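Local coordinates for enoyl-CoA hydratase (Mycobacterium tuberculosis, PDB 4JJT), which probably acts as a lyase of the enoyl-CoA hydratase/isomerase family, whose hydratases add water across the double bond of enoyl-CoA thioesters, at residues A[7-11]-A[34-39]. Residues are numbered along the deposited sequence; the frame is centred on the assembly and turned at random.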
ATOM      1  N   ASP A   7       1.717   5.790 -42.841  1.00 62.10           N
ATOM      2  CA  ASP A   7       1.316   7.160 -43.145  1.00 60.63           C
ATOM      3  C   ASP A   7       0.472   7.755 -42.024  1.00 54.15           C
ATOM      4  O   ASP A   7       0.592   8.939 -41.710  1.00 55.22           O
ATOM      5  CB  ASP A   7       0.545   7.215 -44.464  1.00 67.61           C
ATOM      6  CG  ASP A   7       0.147   8.625 -44.842  1.00 76.19           C
ATOM      7  OD1 ASP A   7       0.932   9.294 -45.546  1.00 80.22           O
ATOM      8  OD2 ASP A   7      -0.949   9.066 -44.435  1.00 80.20           O
ATOM      9  N   ILE A   8      -0.379   6.928 -41.425  1.00 44.27           N
ATOM     10  CA  ILE A   8      -1.206   7.366 -40.307  1.00 43.79           C
ATOM     11  C   ILE A   8      -0.344   7.567 -39.064  1.00 41.22           C
ATOM     12  O   ILE A   8      -0.793   8.127 -38.070  1.00 26.87           O
ATOM     13  CB  ILE A   8      -2.338   6.367 -39.997  1.00 38.60           C
ATOM     14  CG1 ILE A   8      -1.757   5.051 -39.477  1.00 36.04           C
ATOM     15  CG2 ILE A   8      -3.198   6.134 -41.229  1.00 37.96           C
ATOM     16  CD1 ILE A   8      -2.799   4.075 -39.000  1.00 35.61           C
ATOM     17  N   LEU A   9       0.896   7.098 -39.134  1.00 40.08           N
ATOM     18  CA  LEU A   9       1.874   7.329 -38.079  1.00 35.82           C
ATOM     19  C   LEU A   9       3.216   7.705 -38.696  1.00 40.80           C
ATOM     20  O   LEU A   9       3.830   6.909 -39.404  1.00 37.62           O
ATOM     21  CB  LEU A   9       2.029   6.089 -37.201  1.00 37.34           C
ATOM     22  CG  LEU A   9       2.942   6.258 -35.988  1.00 38.08           C
ATOM     23  CD1 LEU A   9       2.289   7.173 -34.963  1.00 38.53           C
ATOM     24  CD2 LEU A   9       3.294   4.909 -35.376  1.00 40.32           C
ATOM     25  N   LEU A  10       3.665   8.927 -38.433  1.00 40.68           N
ATOM     26  CA  LEU A  10       4.945   9.393 -38.953  1.00 37.81           C
ATOM     27  C   LEU A  10       6.071   9.063 -37.983  1.00 38.58           C
ATOM     28  O   LEU A  10       5.963   9.303 -36.783  1.00 38.35           O
ATOM     29  CB  LEU A  10       4.893  10.893 -39.246  1.00 36.33           C
ATOM     30  CG  LEU A  10       3.881  11.284 -40.329  1.00 39.76           C
ATOM     31  CD1 LEU A  10       3.797  12.792 -40.486  1.00 42.91           C
ATOM     32  CD2 LEU A  10       4.236  10.624 -41.653  1.00 37.20           C
ATOM     33  N   ILE A  11       7.148   8.500 -38.518  1.00 41.98           N
ATOM     34  CA  ILE A  11       8.271   8.048 -37.705  1.00 39.84           C
ATOM     35  C   ILE A  11       9.582   8.678 -38.170  1.00 43.50           C
ATOM     36  O   ILE A  11      10.063   8.397 -39.265  1.00 41.40           O
ATOM     37  CB  ILE A  11       8.395   6.515 -37.722  1.00 40.20           C
ATOM     38  CG1 ILE A  11       7.134   5.875 -37.131  1.00 40.12           C
ATOM     39  CG2 ILE A  11       9.628   6.074 -36.958  1.00 41.05           C
ATOM     40  CD1 ILE A  11       7.109   4.371 -37.215  1.00 37.56           C
ATOM     41  N   ALA A  34      -6.118   0.396 -36.213  1.00 38.60           N
ATOM     42  CA  ALA A  34      -4.872   0.323 -36.969  1.00 36.33           C
ATOM     43  C   ALA A  34      -3.803   1.252 -36.400  1.00 33.51           C
ATOM     44  O   ALA A  34      -2.619   0.923 -36.403  1.00 31.12           O
ATOM     45  CB  ALA A  34      -5.126   0.639 -38.435  1.00 36.17           C
ATOM     46  N   LEU A  35      -4.227   2.413 -35.913  1.00 29.41           N
ATOM     47  CA  LEU A  35      -3.299   3.397 -35.374  1.00 26.87           C
ATOM     48  C   LEU A  35      -2.779   2.983 -34.001  1.00 35.79           C
ATOM     49  O   LEU A  35      -1.621   3.235 -33.662  1.00 33.74           O
ATOM     50  CB  LEU A  35      -3.953   4.778 -35.306  1.00 26.36           C
ATOM     51  CG  LEU A  35      -3.041   5.930 -34.866  1.00 28.57           C
ATOM     52  CD1 LEU A  35      -1.767   5.951 -35.700  1.00 28.82           C
ATOM     53  CD2 LEU A  35      -3.772   7.258 -34.963  1.00 26.83           C
ATOM     54  N   ARG A  36      -3.639   2.347 -33.213  1.00 38.81           N
ATOM     55  CA  ARG A  36      -3.236   1.847 -31.902  1.00 36.09           C
ATOM     56  C   ARG A  36      -2.196   0.743 -32.058  1.00 37.84           C
ATOM     57  O   ARG A  36      -1.225   0.688 -31.308  1.00 42.31           O
ATOM     58  CB  ARG A  36      -4.447   1.333 -31.112  1.00 39.96           C
ATOM     59  CG  ARG A  36      -5.459   2.411 -30.754  1.00 39.47           C
ATOM     60  CD  ARG A  36      -6.436   1.931 -29.690  1.00 35.26           C
ATOM     61  NE  ARG A  36      -7.153   0.721 -30.093  1.00 35.41           N
ATOM     62  CZ  ARG A  36      -8.316   0.722 -30.738  1.00 38.26           C
ATOM     63  NH1 ARG A  36      -8.895   1.869 -31.062  1.00 38.76           N
ATOM     64  NH2 ARG A  36      -8.898  -0.424 -31.061  1.00 36.81           N
ATOM     65  N   ASP A  37      -2.401  -0.123 -33.043  1.00 39.04           N
ATOM     66  CA  ASP A  37      -1.467  -1.208 -33.313  1.00 41.17           C
ATOM     67  C   ASP A  37      -0.081  -0.686 -33.671  1.00 41.06           C
ATOM     68  O   ASP A  37       0.926  -1.189 -33.176  1.00 42.88           O
ATOM     69  CB  ASP A  37      -1.989  -2.105 -34.436  1.00 45.14           C
ATOM     70  CG  ASP A  37      -3.086  -3.041 -33.973  1.00 54.63           C
ATOM     71  OD1 ASP A  37      -3.230  -3.239 -32.747  1.00 55.26           O
ATOM     72  OD2 ASP A  37      -3.799  -3.588 -34.840  1.00 59.77           O
ATOM     73  N   ARG A  38      -0.036   0.332 -34.523  1.00 44.14           N
ATOM     74  CA  ARG A  38       1.234   0.845 -35.017  1.00 44.96           C
ATOM     75  C   ARG A  38       1.946   1.728 -33.993  1.00 38.67           C
ATOM     76  O   ARG A  38       3.173   1.702 -33.898  1.00 35.56           O
ATOM     77  CB  ARG A  38       1.033   1.593 -36.338  1.00 47.61           C
ATOM     78  CG  ARG A  38       2.111   1.303 -37.369  1.00 58.09           C
ATOM     79  CD  ARG A  38       1.793   1.935 -38.717  1.00 67.78           C
ATOM     80  NE  ARG A  38       0.561   1.411 -39.299  1.00 76.24           N
ATOM     81  CZ  ARG A  38       0.084   1.780 -40.483  1.00 80.95           C
ATOM     82  NH1 ARG A  38      -1.045   1.257 -40.938  1.00 81.26           N
ATOM     83  NH2 ARG A  38       0.740   2.674 -41.212  1.00 81.76           N
ATOM     84  N   PHE A  39       1.181   2.507 -33.232  1.00 31.70           N
ATOM     85  CA  PHE A  39       1.770   3.371 -32.205  1.00 35.09           C
ATOM     86  C   PHE A  39       2.478   2.563 -31.125  1.00 36.76           C
ATOM     87  O   PHE A  39       3.638   2.822 -30.804  1.00 39.24           O
ATOM     88  CB  PHE A  39       0.714   4.272 -31.555  1.00 36.02           C
ATOM     89  CG  PHE A  39       1.204   4.999 -30.330  1.00 33.98           C
ATOM     90  CD1 PHE A  39       2.006   6.118 -30.449  1.00 36.75           C
ATOM     91  CD2 PHE A  39       0.863   4.561 -29.060  1.00 32.36           C
ATOM     92  CE1 PHE A  39       2.458   6.786 -29.326  1.00 37.92           C
ATOM     93  CE2 PHE A  39       1.315   5.227 -27.937  1.00 38.28           C
ATOM     94  CZ  PHE A  39       2.112   6.339 -28.072  1.00 40.72           C
TER
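Ile8 lays its CD1 methyl over the first turn of the segment 34-39, 4.2 Å from Ala34 CB and 3.8 Å from Arg38 NH1, so that the methyl lies over one face of the Arg38 guanidinium. Arg38 sits one helical turn beyond Ala34, as the bond from Arg38 N to Ala34 O (3.2 Å) confirms, and both therefore line the same side of the helix. The edge of the Arg38 guanidinium also approaches the chain at Asp7, with Arg38 NH2 3.6 Å from Asp7 N; this is proximity without a hydrogen bond, and the CA-to-CB bond of Asp7 points away.

Deeper in, the buried Leu35 and Leu9 meet. The CA-to-CB bond of Leu35 runs sideways, yet Leu35 CD1 meets both Ile8 and Leu9, 3.9 Å from Ile8 CG1 and 4.1 Å from Leu9 CB, and touches Ile8 O at 3.4 Å. The CA-to-CB bond of Leu9 points toward the helix: Leu9 CD2 packs on the helix backbone, 3.5 Å from Arg38 O and 3.8 Å from Phe39 CA. The contact is mainly van der Waals, and the two segments together bury 339 Å².

Strand 9-11 and helix 34-39 run nearly parallel, at 20° with axes 9.8 Å apart, a spacing bridged by side chains. Ile8 and Leu10 are backbone-bonded to Asn23 and Thr21, which ties this segment to the antiparallel strand 17-22 and its following loop. In this crotonase-like fold, helix 33-48 connects strand 17-22 to the adjacent parallel strand 54-59 in a beta-alpha-beta crossover, and through these contacts it covers the start of strand 9-14, outermost in the six-stranded sheet within this chain.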